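PDB 4TWJ: NAD-dependent protein deacylase 2 from Archaeoglobus fulgidus, which removes acetyl and longer acyl groups from protein lysines in an NAD-consuming reaction, and deacetylates the chromatin protein Alba. Local coordinates for residues K7-L12 with P240-E245; E89-V94 with E245-R250; D185-V190 with A211-V216. All coordinates share one frame; numbering follows the deposited sequence.

In the fold
The three contacts lie on the same side of the chain's centre, in the part of the sirtuin built round its parallel sheet. Contact 3 pairs two neighbouring strands of that sheet, 186-190 and 212-217. Contact 1 packs helix 2-14 against helix 235-249, and contact 2 sets the same second helix against the turn after helix 80-90. Contacts 1 and 2 share Glu245, their centres about 8 Å apart. Contact 3's centre lies about 12 Å from that of contact 1 and about 15 Å from that of contact 2. Along the chain the segments run 7-12, 89-94, 185-190, 211-216, 240-245 and 245-250. Contact 1 thus joins the two terminal helices, which both touch that sheet.

Contact 1 of 3, residues K7-L12 with P240-E245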
loop_
_atom_site.group_PDB
_atom_site.type_symbol
_atom_site.label_atom_id
_atom_site.label_comp_id
_atom_site.label_asym_id
_atom_site.label_seq_id
_atom_site.Cartn_x
_atom_site.Cartn_y
_atom_site.Cartn_z
ATOM N N LYS A 7 -13.106 16.944 -10.510
ATOM C CA LYS A 7 -12.006 17.764 -10.004
ATOM C C LYS A 7 -10.723 16.945 -9.903
ATOM O O LYS A 7 -9.656 17.409 -10.298
ATOM C CB LYS A 7 -12.348 18.352 -8.634
ATOM N N ALA A 8 -10.833 15.727 -9.379
ATOM C CA ALA A 8 -9.681 14.826 -9.305
ATOM C C ALA A 8 -9.143 14.508 -10.700
ATOM O O ALA A 8 -7.935 14.508 -10.914
ATOM C CB ALA A 8 -10.048 13.544 -8.574
ATOM N N ALA A 9 -10.049 14.241 -11.642
ATOM C CA ALA A 9 -9.674 13.940 -13.023
ATOM C C ALA A 9 -8.951 15.113 -13.687
ATOM O O ALA A 9 -7.952 14.917 -14.386
ATOM C CB ALA A 9 -10.905 13.554 -13.832
ATOM N N GLU A 10 -9.458 16.324 -13.466
ATOM C CA GLU A 10 -8.819 17.537 -13.982
ATOM C C GLU A 10 -7.393 17.677 -13.456
ATOM O O GLU A 10 -6.464 17.951 -14.222
ATOM C CB GLU A 10 -9.635 18.787 -13.625
ATOM C CG GLU A 10 -10.857 19.004 -14.507
ATOM C CD GLU A 10 -11.691 20.208 -14.095
ATOM O OE1 GLU A 10 -11.137 21.157 -13.495
ATOM O OE2 GLU A 10 -12.908 20.209 -14.386
ATOM N N ILE A 11 -7.218 17.474 -12.153
ATOM C CA ILE A 11 -5.890 17.539 -11.541
ATOM C C ILE A 11 -4.946 16.525 -12.188
ATOM O O ILE A 11 -3.826 16.867 -12.564
ATOM C CB ILE A 11 -5.953 17.320 -10.011
ATOM C CG1 ILE A 11 -6.549 18.561 -9.335
ATOM C CG2 ILE A 11 -4.568 17.031 -9.436
ATOM C CD1 ILE A 11 -7.002 18.341 -7.908
ATOM N N LEU A 12 -5.404 15.284 -12.321
ATOM C CA LEU A 12 -4.568 14.219 -12.871
ATOM C C LEU A 12 -4.252 14.438 -14.350
ATOM O O LEU A 12 -3.129 14.198 -14.788
ATOM C CB LEU A 12 -5.228 12.855 -12.657
ATOM C CG LEU A 12 -5.287 12.384 -11.202
ATOM C CD1 LEU A 12 -6.195 11.170 -11.078
ATOM C CD2 LEU A 12 -3.891 12.072 -10.673
ATOM N N PRO A 240 -12.167 3.813 -11.271
ATOM C CA PRO A 240 -12.510 3.690 -12.694
ATOM C C PRO A 240 -13.219 4.921 -13.263
ATOM O O PRO A 240 -12.947 5.307 -14.399
ATOM C CB PRO A 240 -13.424 2.462 -12.730
ATOM C CG PRO A 240 -12.957 1.635 -11.582
ATOM C CD PRO A 240 -12.615 2.635 -10.506
ATOM N N LYS A 241 -14.102 5.541 -12.480
ATOM C CA LYS A 241 -14.796 6.753 -12.925
ATOM C C LYS A 241 -13.826 7.910 -13.140
ATOM O O LYS A 241 -13.979 8.681 -14.091
ATOM C CB LYS A 241 -15.888 7.162 -11.939
ATOM C CG LYS A 241 -17.065 6.206 -11.914
ATOM C CD LYS A 241 -18.114 6.637 -10.905
ATOM C CE LYS A 241 -19.091 5.507 -10.624
ATOM N NZ LYS A 241 -19.789 5.044 -11.854
ATOM N N ILE A 242 -12.836 8.030 -12.256
ATOM C CA ILE A 242 -11.781 9.027 -12.427
ATOM C C ILE A 242 -11.019 8.782 -13.733
ATOM O O ILE A 242 -10.808 9.716 -14.508
ATOM C CB ILE A 242 -10.799 9.058 -11.230
ATOM C CG1 ILE A 242 -11.512 9.572 -9.976
ATOM C CG2 ILE A 242 -9.608 9.956 -11.543
ATOM C CD1 ILE A 242 -10.686 9.479 -8.710
ATOM N N VAL A 243 -10.629 7.535 -13.983
ATOM C CA VAL A 243 -9.885 7.189 -15.200
ATOM C C VAL A 243 -10.698 7.540 -16.452
ATOM O O VAL A 243 -10.172 8.148 -17.388
ATOM C CB VAL A 243 -9.486 5.695 -15.237
ATOM C CG1 VAL A 243 -8.900 5.318 -16.594
ATOM C CG2 VAL A 243 -8.486 5.383 -14.133
ATOM N N GLU A 244 -11.976 7.171 -16.462
ATOM C CA GLU A 244 -12.835 7.471 -17.612
ATOM C C GLU A 244 -12.916 8.978 -17.868
ATOM O O GLU A 244 -12.852 9.416 -19.019
ATOM C CB GLU A 244 -14.235 6.868 -17.427
ATOM C CG GLU A 244 -14.263 5.343 -17.431
ATOM C CD GLU A 244 -13.670 4.726 -18.690
ATOM O OE1 GLU A 244 -14.406 4.594 -19.692
ATOM O OE2 GLU A 244 -12.470 4.361 -18.678
ATOM N N GLU A 245 -13.021 9.768 -16.802
ATOM C CA GLU A 245 -13.073 11.226 -16.923
ATOM C C GLU A 245 -11.747 11.796 -17.427
ATOM O O GLU A 245 -11.733 12.698 -18.267
ATOM C CB GLU A 245 -13.452 11.860 -15.583
ATOM C CG GLU A 245 -13.655 13.368 -15.610
ATOM C CD GLU A 245 -14.882 13.817 -16.390
ATOM O OE1 GLU A 245 -15.712 12.971 -16.792
ATOM O OE2 GLU A 245 -15.022 15.039 -16.594
#
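Ile242 reaches from segment 240-245 with both of its branches and overlaps Ala8 and Leu12 of segment 7-12. CD1, at the tip of the longer branch, stands 4.1 Å from Ala8 CB. The shorter branch turns to Leu12, where Ile242 CG2 and Leu12 CD1 are 3.7 Å apart, and these two side chains cross at about a right angle. CG1 of Ile242 is anti to the carbonyl carbon (chi1 -67°), and CG2 is anti to the backbone N, which spreads the two branches to different partners. Ala9 fills the next place. Its CB presses on the aliphatic part of Glu245, 3.3 Å from Glu245 CG, and also lies 3.9 Å from the backbone Ile242 O. The axes of the two helical segments come within 8.6 Å and cross at -55°. The small side chains of Ala8 and Ala9 suit this close approach, and the CA atoms of Ala9 and Ile242 are 5.4 Å apart. Helix 2-14 is thereby held against helix 235-249, and Ala8 also touches Ile214 of the parallel sheet. The carboxylate of Glu245 is engaged beyond this pair, in a salt bridge with Arg248. The contact between the two segments therefore rests on apolar carbon, with the one charged residue contributing its methylenes.

Contact 2 of 3, residues E89-V94 with E245-R250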
loop_
_atom_site.group_PDB
_atom_site.type_symbol
_atom_site.label_atom_id
_atom_site.label_comp_id
_atom_site.label_asym_id
_atom_site.label_seq_id
_atom_site.Cartn_x
_atom_site.Cartn_y
_atom_site.Cartn_z
ATOM N N GLU A 89 -0.925 4.619 -14.895
ATOM C CA GLU A 89 0.511 4.489 -15.152
ATOM C C GLU A 89 0.765 4.216 -16.637
ATOM O O GLU A 89 1.644 4.827 -17.248
ATOM C CB GLU A 89 1.124 3.386 -14.281
ATOM C CG GLU A 89 2.636 3.257 -14.409
ATOM C CD GLU A 89 3.237 2.241 -13.451
ATOM O OE1 GLU A 89 2.485 1.492 -12.796
ATOM O OE2 GLU A 89 4.479 2.184 -13.355
ATOM N N ARG A 90 -0.021 3.310 -17.209
ATOM C CA ARG A 90 0.054 2.997 -18.639
ATOM C C ARG A 90 -0.146 4.249 -19.498
ATOM O O ARG A 90 0.495 4.403 -20.540
ATOM C CB ARG A 90 -0.993 1.933 -18.990
ATOM C CG ARG A 90 -0.824 1.286 -20.353
ATOM C CD ARG A 90 -1.762 0.097 -20.518
ATOM N NE ARG A 90 -1.427 -1.001 -19.602
ATOM C CZ ARG A 90 -2.146 -1.397 -18.546
ATOM N NH1 ARG A 90 -1.705 -2.410 -17.808
ATOM N NH2 ARG A 90 -3.294 -0.811 -18.215
ATOM N N MET A 91 -1.021 5.144 -19.042
ATOM C CA MET A 91 -1.308 6.400 -19.739
ATOM C C MET A 91 -0.205 7.454 -19.584
ATOM O O MET A 91 -0.265 8.501 -20.228
ATOM C CB MET A 91 -2.634 6.987 -19.242
ATOM C CG MET A 91 -3.856 6.185 -19.643
ATOM S SD MET A 91 -5.320 6.650 -18.706
ATOM C CE MET A 91 -5.595 8.312 -19.303
ATOM N N GLY A 92 0.779 7.186 -18.727
ATOM C CA GLY A 92 1.885 8.111 -18.486
ATOM C C GLY A 92 1.588 9.190 -17.456
ATOM O O GLY A 92 2.358 10.142 -17.312
ATOM N N ILE A 93 0.476 9.049 -16.739
ATOM C CA ILE A 93 0.065 10.046 -15.754
ATOM C C ILE A 93 0.658 9.726 -14.389
ATOM O O ILE A 93 1.346 10.555 -13.797
ATOM C CB ILE A 93 -1.471 10.139 -15.661
ATOM C CG1 ILE A 93 -2.028 10.608 -17.010
ATOM C CG2 ILE A 93 -1.891 11.082 -14.536
ATOM C CD1 ILE A 93 -3.529 10.561 -17.122
ATOM N N VAL A 94 0.383 8.525 -13.895
ATOM C CA VAL A 94 0.911 8.094 -12.602
ATOM C C VAL A 94 2.332 7.573 -12.784
ATOM O O VAL A 94 2.564 6.622 -13.528
ATOM C CB VAL A 94 -0.008 7.038 -11.947
ATOM C CG1 VAL A 94 0.677 6.341 -10.775
ATOM C CG2 VAL A 94 -1.305 7.695 -11.496
ATOM N N GLU A 245 -13.021 9.768 -16.802
ATOM C CA GLU A 245 -13.073 11.226 -16.923
ATOM C C GLU A 245 -11.747 11.796 -17.427
ATOM O O GLU A 245 -11.733 12.698 -18.267
ATOM C CB GLU A 245 -13.452 11.860 -15.583
ATOM C CG GLU A 245 -13.655 13.368 -15.610
ATOM C CD GLU A 245 -14.882 13.817 -16.390
ATOM O OE1 GLU A 245 -15.712 12.971 -16.792
ATOM O OE2 GLU A 245 -15.022 15.039 -16.594
ATOM N N VAL A 246 -10.638 11.268 -16.922
ATOM C CA VAL A 246 -9.315 11.675 -17.395
ATOM C C VAL A 246 -9.182 11.397 -18.896
ATOM O O VAL A 246 -8.692 12.240 -19.643
ATOM C CB VAL A 246 -8.187 10.952 -16.627
ATOM C CG1 VAL A 246 -6.829 11.239 -17.250
ATOM C CG2 VAL A 246 -8.187 11.362 -15.159
ATOM N N LYS A 247 -9.623 10.219 -19.335
ATOM C CA LYS A 247 -9.579 9.880 -20.758
ATOM C C LYS A 247 -10.417 10.855 -21.586
ATOM O O LYS A 247 -9.989 11.282 -22.656
ATOM C CB LYS A 247 -10.026 8.435 -21.000
ATOM C CG LYS A 247 -8.995 7.405 -20.565
ATOM C CD LYS A 247 -9.554 5.992 -20.628
ATOM C CE LYS A 247 -8.555 4.961 -20.125
ATOM N NZ LYS A 247 -7.512 4.642 -21.132
ATOM N N ARG A 248 -11.589 11.226 -21.080
ATOM C CA ARG A 248 -12.436 12.204 -21.772
ATOM C C ARG A 248 -11.746 13.561 -21.913
ATOM O O ARG A 248 -11.794 14.182 -22.977
ATOM C CB ARG A 248 -13.780 12.373 -21.058
ATOM C CG ARG A 248 -14.689 11.161 -21.146
ATOM C CD ARG A 248 -16.057 11.447 -20.548
ATOM N NE ARG A 248 -16.812 10.215 -20.311
ATOM C CZ ARG A 248 -16.906 9.572 -19.145
ATOM N NH1 ARG A 248 -16.307 10.031 -18.047
ATOM N NH2 ARG A 248 -17.621 8.455 -19.069
ATOM N N LEU A 249 -11.096 14.015 -20.845
ATOM C CA LEU A 249 -10.378 15.290 -20.872
ATOM C C LEU A 249 -9.235 15.274 -21.883
ATOM O O LEU A 249 -8.905 16.309 -22.464
ATOM C CB LEU A 249 -9.834 15.631 -19.480
ATOM C CG LEU A 249 -10.895 15.930 -18.423
ATOM C CD1 LEU A 249 -10.269 15.931 -17.036
ATOM C CD2 LEU A 249 -11.599 17.251 -18.696
ATOM N N ARG A 250 -8.643 14.100 -22.092
ATOM C CA ARG A 250 -7.534 13.932 -23.033
ATOM C C ARG A 250 -7.991 13.538 -24.448
ATOM O O ARG A 250 -7.160 13.214 -25.293
ATOM C CB ARG A 250 -6.548 12.890 -22.493
ATOM C CG ARG A 250 -5.724 13.383 -21.313
ATOM C CD ARG A 250 -5.261 12.234 -20.430
ATOM N NE ARG A 250 -4.488 11.226 -21.158
ATOM C CZ ARG A 250 -3.158 11.120 -21.166
ATOM N NH1 ARG A 250 -2.384 11.959 -20.479
ATOM N NH2 ARG A 250 -2.592 10.146 -21.869
HETATM O O HOH W 1 0.664 11.367 -20.333
#
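A Schellman motif closes helix 80-90, and the turn it forms leans on the C-terminal end of helix 235-249. Gly92 takes the positive phi of the motif (85°), and Met91 and Ile93 flank it. Both point their side chains at the other helix. The methyl of Met91 is wedged among three residues: CE lies 3.8 Å from Val246 CG1, 3.7 Å from Lys247 CG and 3.6 Å from Arg250 NE. Its chain bends at chi3 (67°), which places CE there. Met91 SD lies beside the end of Lys247, whose NZ is held by a salt bridge to Glu87. Ile93 and Val246 meet tip to tip, with Ile93 CD1 only 3.4 Å from Val246 CG1, closer than usual for two carbons. Ile93 and Arg250 run past one another in opposite senses, with Ile93 CG1 next to Arg250 NH1.

The Arg250 guanidinium has Met91 CB and Ile93 CD1 over one face. Its NH2 gives a weak hydrogen bond to Met91 O at 3.3 Å, bent to 123° at the hydrogen. The stronger partner of this group is Glu252, which forms a salt bridge with NH2. The guanidinium is thus placed by apolar cover, a backbone carbonyl and a carboxylate together. An alanine here would probably leave Glu252 without its charged mate and open a gap beside Met91 and Ile93. The partly buried contact joins the turn before strand 94-99 to the last helix, away from the annotated sites. One water ties both sides together: it donates to Met91 O at 3.0 Å and accepts from Arg250 NH1 at 3.1 Å, in the guanidinium plane.

Contact 3 of 3, residues D185-V190 with A211-V216; sequences DAFMVV and AKMIIV
Met213 can be followed from its CB, on the Phe187 side of the sheet, to its methyl. CG lies beside the backbone N (chi1 -56°). Bends at chi2 and chi3 then fold the chain back toward Phe187. SD comes 3.8 Å from Phe187 CB. CE, the tip, ends 3.8 Å from Phe187 CD2 and is close to Phe187 CB as well. The sulfur is 5.5 Å from the centre of the ring and oblique to it, a Met-aromatic contact in which the two side chains lie side by side and point the same way. Pro203 of helix 201-208 touches both residues. Val189 and Ile215 are side by side on this face too.

On the other face Met188 crosses Ile214, and Met188 CG is 3.8 Å from Ile214 CG2. Helix 2-14 covers Ile214 here through Ala8 and Ile11, while helix 235-249 covers Met188 through Leu239.

Five backbone hydrogen bonds join the strands. Lys212 N bonds to Asp185 O at 2.9 Å. Phe187 N then bonds to Lys212 O, Ile214 N to Phe187 O, Val189 N to Ile214 O and Val216 N to Val189 O. CA-H...O contacts add to them, such as Met188 CA to Ile214 O at 3.2 Å. Outside the pair, the Asp185 carboxylate accepts from Lys16 N and His17 N.

The strands run parallel, their segment axes 14° apart. The strands and helix 201-208 form a beta-alpha-beta crossover of the Rossmann-type fold of sirtuins, and strand 212-217 ends at Asn217, the first of the NAD-binding residues Asn217, Ala218 and Glu219.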
loop_
_atom_site.group_PDB
_atom_site.type_symbol
_atom_site.label_atom_id
_atom_site.label_comp_id
_atom_site.label_asym_id
_atom_site.label_seq_id
_atom_site.Cartn_x
_atom_site.Cartn_y
_atom_site.Cartn_z
ATOM N N ASP A 185 3.426 16.799 -8.598
ATOM C CA ASP A 185 2.465 17.906 -8.579
ATOM C C ASP A 185 1.034 17.444 -8.318
ATOM O O ASP A 185 0.121 18.265 -8.233
ATOM C CB ASP A 185 2.548 18.748 -9.856
ATOM C CG ASP A 185 2.334 17.943 -11.118
ATOM O OD1 ASP A 185 2.160 16.708 -11.055
ATOM O OD2 ASP A 185 2.355 18.563 -12.205
ATOM N N ALA A 186 0.849 16.132 -8.181
ATOM C CA ALA A 186 -0.425 15.563 -7.758
ATOM C C ALA A 186 -0.154 14.329 -6.906
ATOM O O ALA A 186 0.687 13.505 -7.252
ATOM C CB ALA A 186 -1.275 15.201 -8.964
ATOM N N PHE A 187 -0.868 14.212 -5.791
ATOM C CA PHE A 187 -0.658 13.122 -4.842
ATOM C C PHE A 187 -2.035 12.629 -4.419
ATOM O O PHE A 187 -2.801 13.380 -3.815
ATOM C CB PHE A 187 0.141 13.632 -3.641
ATOM C CG PHE A 187 0.713 12.544 -2.770
ATOM C CD1 PHE A 187 2.038 12.155 -2.903
ATOM C CD2 PHE A 187 -0.063 11.931 -1.791
ATOM C CE1 PHE A 187 2.573 11.169 -2.090
ATOM C CE2 PHE A 187 0.470 10.945 -0.976
ATOM C CZ PHE A 187 1.788 10.566 -1.128
ATOM N N MET A 188 -2.361 11.389 -4.774
ATOM C CA MET A 188 -3.688 10.839 -4.503
ATOM C C MET A 188 -3.596 9.684 -3.515
ATOM O O MET A 188 -2.988 8.656 -3.809
ATOM C CB MET A 188 -4.366 10.378 -5.797
ATOM C CG MET A 188 -5.737 9.746 -5.574
ATOM S SD MET A 188 -6.741 9.604 -7.067
ATOM C CE MET A 188 -5.738 8.500 -8.053
ATOM N N VAL A 189 -4.192 9.875 -2.340
ATOM C CA VAL A 189 -4.281 8.830 -1.324
ATOM C C VAL A 189 -5.538 8.001 -1.591
ATOM O O VAL A 189 -6.613 8.564 -1.810
ATOM C CB VAL A 189 -4.340 9.438 0.095
ATOM C CG1 VAL A 189 -4.665 8.372 1.140
ATOM C CG2 VAL A 189 -3.025 10.134 0.423
ATOM N N VAL A 190 -5.395 6.676 -1.591
ATOM C CA VAL A 190 -6.531 5.764 -1.781
ATOM C C VAL A 190 -6.514 4.659 -0.721
ATOM O O VAL A 190 -5.578 3.866 -0.657
ATOM C CB VAL A 190 -6.523 5.106 -3.181
ATOM C CG1 VAL A 190 -7.787 4.277 -3.393
ATOM C CG2 VAL A 190 -6.386 6.157 -4.276
ATOM N N ALA A 211 2.053 20.049 -4.113
ATOM C CA ALA A 211 1.248 19.118 -4.903
ATOM C C ALA A 211 -0.240 19.323 -4.636
ATOM O O ALA A 211 -0.644 19.681 -3.531
ATOM C CB ALA A 211 1.634 17.678 -4.592
ATOM N N LYS A 212 -1.049 19.085 -5.657
ATOM C CA LYS A 212 -2.497 19.040 -5.488
ATOM C C LYS A 212 -2.842 17.710 -4.835
ATOM O O LYS A 212 -2.379 16.655 -5.281
ATOM C CB LYS A 212 -3.200 19.169 -6.835
ATOM C CG LYS A 212 -2.885 20.459 -7.585
ATOM C CD LYS A 212 -3.249 21.705 -6.798
ATOM C CE LYS A 212 -4.739 21.792 -6.521
ATOM N NZ LYS A 212 -5.134 23.147 -6.045
ATOM N N MET A 213 -3.650 17.771 -3.781
ATOM C CA MET A 213 -3.872 16.629 -2.901
ATOM C C MET A 213 -5.279 16.067 -3.064
ATOM O O MET A 213 -6.265 16.788 -2.897
ATOM C CB MET A 213 -3.652 17.050 -1.448
ATOM C CG MET A 213 -2.290 17.655 -1.147
ATOM S SD MET A 213 -0.882 16.561 -1.432
ATOM C CE MET A 213 -1.275 15.218 -0.317
ATOM N N ILE A 214 -5.361 14.773 -3.374
ATOM C CA ILE A 214 -6.631 14.070 -3.560
ATOM C C ILE A 214 -6.700 12.902 -2.576
ATOM O O ILE A 214 -5.710 12.200 -2.383
ATOM C CB ILE A 214 -6.759 13.504 -4.996
ATOM C CG1 ILE A 214 -6.641 14.623 -6.039
ATOM C CG2 ILE A 214 -8.077 12.757 -5.170
ATOM C CD1 ILE A 214 -6.270 14.130 -7.418
ATOM N N ILE A 215 -7.858 12.697 -1.949
ATOM C CA ILE A 215 -8.051 11.525 -1.091
ATOM C C ILE A 215 -9.342 10.800 -1.464
ATOM O O ILE A 215 -10.372 11.434 -1.698
ATOM C CB ILE A 215 -7.995 11.888 0.417
ATOM C CG1 ILE A 215 -8.025 10.630 1.287
ATOM C CG2 ILE A 215 -9.106 12.856 0.813
ATOM C CD1 ILE A 215 -7.490 10.871 2.682
ATOM N N VAL A 216 -9.253 9.474 -1.543
ATOM C CA VAL A 216 -10.390 8.607 -1.823
ATOM C C VAL A 216 -10.442 7.543 -0.731
ATOM O O VAL A 216 -9.518 6.742 -0.599
ATOM C CB VAL A 216 -10.252 7.919 -3.197
ATOM C CG1 VAL A 216 -11.436 6.993 -3.462
ATOM C CG2 VAL A 216 -10.117 8.953 -4.305
#